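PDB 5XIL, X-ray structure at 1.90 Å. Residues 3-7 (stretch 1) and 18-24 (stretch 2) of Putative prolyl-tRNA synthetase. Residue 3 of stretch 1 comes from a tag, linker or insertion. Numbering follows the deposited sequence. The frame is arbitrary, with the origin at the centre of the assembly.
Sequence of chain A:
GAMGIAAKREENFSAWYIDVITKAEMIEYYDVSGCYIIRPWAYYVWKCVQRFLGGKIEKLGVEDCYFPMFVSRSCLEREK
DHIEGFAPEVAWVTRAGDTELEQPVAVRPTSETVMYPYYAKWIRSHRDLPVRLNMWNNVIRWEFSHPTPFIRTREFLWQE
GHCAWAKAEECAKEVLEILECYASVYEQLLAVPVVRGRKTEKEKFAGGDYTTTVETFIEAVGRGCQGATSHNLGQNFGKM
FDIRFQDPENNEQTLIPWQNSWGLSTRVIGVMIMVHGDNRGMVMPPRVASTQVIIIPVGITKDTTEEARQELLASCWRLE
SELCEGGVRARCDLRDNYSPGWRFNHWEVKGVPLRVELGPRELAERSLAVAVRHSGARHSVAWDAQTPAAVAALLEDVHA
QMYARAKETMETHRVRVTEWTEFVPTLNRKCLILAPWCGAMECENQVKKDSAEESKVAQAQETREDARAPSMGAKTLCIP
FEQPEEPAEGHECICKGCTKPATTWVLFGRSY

Stretch 1, residues 3-7: MGIAA
Stretch 2 18-24: IDVITKA

Stretch 2 is the end of a helix that begins earlier in the chain. Residues 18-23 hold helical torsions, with phi between -57° and -77° and psi between -29° and -53°, and Lys-23 N donates to Asp-19 O at 3.0 Å. One step on, Ala-24 N still reaches Val-20 O at 2.9 Å, although Ala-24 itself (-84°/4°) has left the helix. Stretch 1 is irregular. Gly-4 sits at phi/psi 59°/-150°, where positive phi by itself favours glycine; Ile-5 is extended at -123°/147°, Ala-6 turns at -87°/-7°, and Ala-7 extends again at -145°/149°. The two chains run roughly antiparallel in overall direction. The closest register places Ile-5 CA 6.4 Å from Asp-19 CA, and the contact buries 242 Å² over both sides.

The helix meets this segment through Asp-19 and Lys-23, one turn apart, whose CA-to-CB bonds both point toward stretch 1. Asp-19 takes chi1 t (-157°) with chi2 at 38°; Lys-23 takes chi1 m (-78°) and then runs out fully extended, chi2, chi3 and chi4 all t. These rotamers bring Lys-23 NZ to 2.9 Å from Asp-19 OD2, a salt bridge within the helix, and the paired charges then address the backbone of stretch 1. Lys-23 NZ donates to Gly-4 O at 2.6 Å, while Ala-6 N donates to Asp-19 OD2 at 2.7 Å with an N-H...acceptor angle of 147°. The rule is complementary: the ammonium takes a carbonyl, the carboxylate takes an amide, and the two backbone groups flank Ile-5. OD2 thus accepts from both Lys-23 NZ and Ala-6 N, tying the bridge to the loop. Ile-5 CA, between the two bonded groups along the chain, lies 3.3 Å from Asp-19 OD2, so the carboxylate sits close against the backbone. Both bonds use main-chain atoms of stretch 1, so the loop meets this polar pair with its backbone.

Ile-5 supplies the apolar part. Its CB leaves sideways, but chi1 m (-61°) and chi2 m (-58°) carry the end of the side chain nearer the helix. There Ile-5 CD1 packs 3.9 Å from CG2 of buried Val-20 (chi1 t, 163°) and 4.0 Å from Lys-23 CD, so the lysine offers its aliphatic stem to the isoleucine as well as its charge to Gly-4. Ala-6 adds a small contact, its CB 3.6 Å from Asp-19 OD2. Met-3, a tag residue, points its CB away and contributes little. The side chains of Ile-18, Ile-21 and Thr-22 lie out of reach of stretch 1.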

# COMPACT_ATOMS: atom_id res chain seq x y z
N MET A 3 30.24 -8.36 -17.95
CA MET A 3 30.46 -6.95 -17.57
C MET A 3 29.63 -5.97 -18.43
O MET A 3 29.45 -6.17 -19.65
CB MET A 3 31.94 -6.56 -17.63
CG MET A 3 32.82 -7.31 -16.63
SD MET A 3 32.68 -6.87 -14.86
CE MET A 3 33.42 -5.23 -14.84
N GLY A 4 29.09 -4.93 -17.78
CA GLY A 4 28.30 -3.91 -18.48
C GLY A 4 27.07 -4.49 -19.19
O GLY A 4 26.50 -5.50 -18.74
N ILE A 5 26.69 -3.85 -20.29
CA ILE A 5 25.41 -4.10 -20.99
C ILE A 5 25.72 -4.48 -22.42
O ILE A 5 26.68 -3.97 -22.98
CB ILE A 5 24.52 -2.81 -20.93
CG1 ILE A 5 24.22 -2.49 -19.45
CG2 ILE A 5 23.23 -2.94 -21.75
CD1 ILE A 5 23.52 -3.60 -18.70
N ALA A 6 24.91 -5.34 -23.01
CA ALA A 6 25.29 -5.94 -24.29
C ALA A 6 24.91 -5.15 -25.53
O ALA A 6 25.34 -5.50 -26.64
CB ALA A 6 24.75 -7.38 -24.40
N ALA A 7 24.16 -4.07 -25.39
CA ALA A 7 23.82 -3.25 -26.55
C ALA A 7 23.79 -1.83 -26.08
O ALA A 7 23.47 -1.61 -24.90
CB ALA A 7 22.47 -3.62 -27.11
N ILE A 18 15.91 -4.89 -22.42
CA ILE A 18 15.84 -6.22 -21.87
C ILE A 18 17.07 -6.64 -21.07
O ILE A 18 16.92 -7.20 -20.01
CB ILE A 18 15.59 -7.27 -22.96
CG1 ILE A 18 14.19 -7.17 -23.43
CG2 ILE A 18 15.78 -8.68 -22.43
CD1 ILE A 18 14.07 -7.65 -24.85
N ASP A 19 18.26 -6.30 -21.54
CA ASP A 19 19.49 -6.63 -20.84
C ASP A 19 19.53 -5.85 -19.51
O ASP A 19 19.92 -6.36 -18.48
CB ASP A 19 20.74 -6.29 -21.70
CG ASP A 19 22.01 -7.09 -21.30
OD1 ASP A 19 21.86 -8.26 -20.96
OD2 ASP A 19 23.17 -6.53 -21.32
N VAL A 20 19.12 -4.60 -19.54
CA VAL A 20 19.16 -3.85 -18.29
C VAL A 20 18.22 -4.42 -17.26
O VAL A 20 18.64 -4.54 -16.12
CB VAL A 20 18.87 -2.37 -18.53
CG1 VAL A 20 18.48 -1.64 -17.24
CG2 VAL A 20 20.06 -1.81 -19.26
N ILE A 21 16.98 -4.62 -17.61
CA ILE A 21 15.98 -4.97 -16.62
C ILE A 21 16.32 -6.36 -16.01
O ILE A 21 16.06 -6.59 -14.86
CB ILE A 21 14.56 -4.86 -17.10
CG1 ILE A 21 14.27 -5.90 -18.14
CG2 ILE A 21 14.22 -3.45 -17.56
CD1 ILE A 21 12.88 -5.77 -18.70
N THR A 22 16.96 -7.20 -16.79
CA THR A 22 17.37 -8.54 -16.33
C THR A 22 18.59 -8.48 -15.44
O THR A 22 18.56 -8.99 -14.34
CB THR A 22 17.58 -9.50 -17.51
OG1 THR A 22 18.52 -8.94 -18.40
CG2 THR A 22 16.38 -9.66 -18.29
N LYS A 23 19.66 -7.83 -15.90
CA LYS A 23 20.93 -7.72 -15.16
C LYS A 23 20.78 -6.88 -13.91
O LYS A 23 21.41 -7.16 -12.94
CB LYS A 23 22.07 -7.17 -16.06
CG LYS A 23 22.65 -8.22 -17.00
CD LYS A 23 23.64 -7.53 -17.93
CE LYS A 23 24.61 -8.46 -18.64
NZ LYS A 23 25.35 -7.68 -19.71
N ALA A 24 19.87 -5.91 -13.90
CA ALA A 24 19.64 -5.07 -12.71
C ALA A 24 18.68 -5.74 -11.74
O ALA A 24 18.36 -5.17 -10.69
CB ALA A 24 19.13 -3.69 -13.10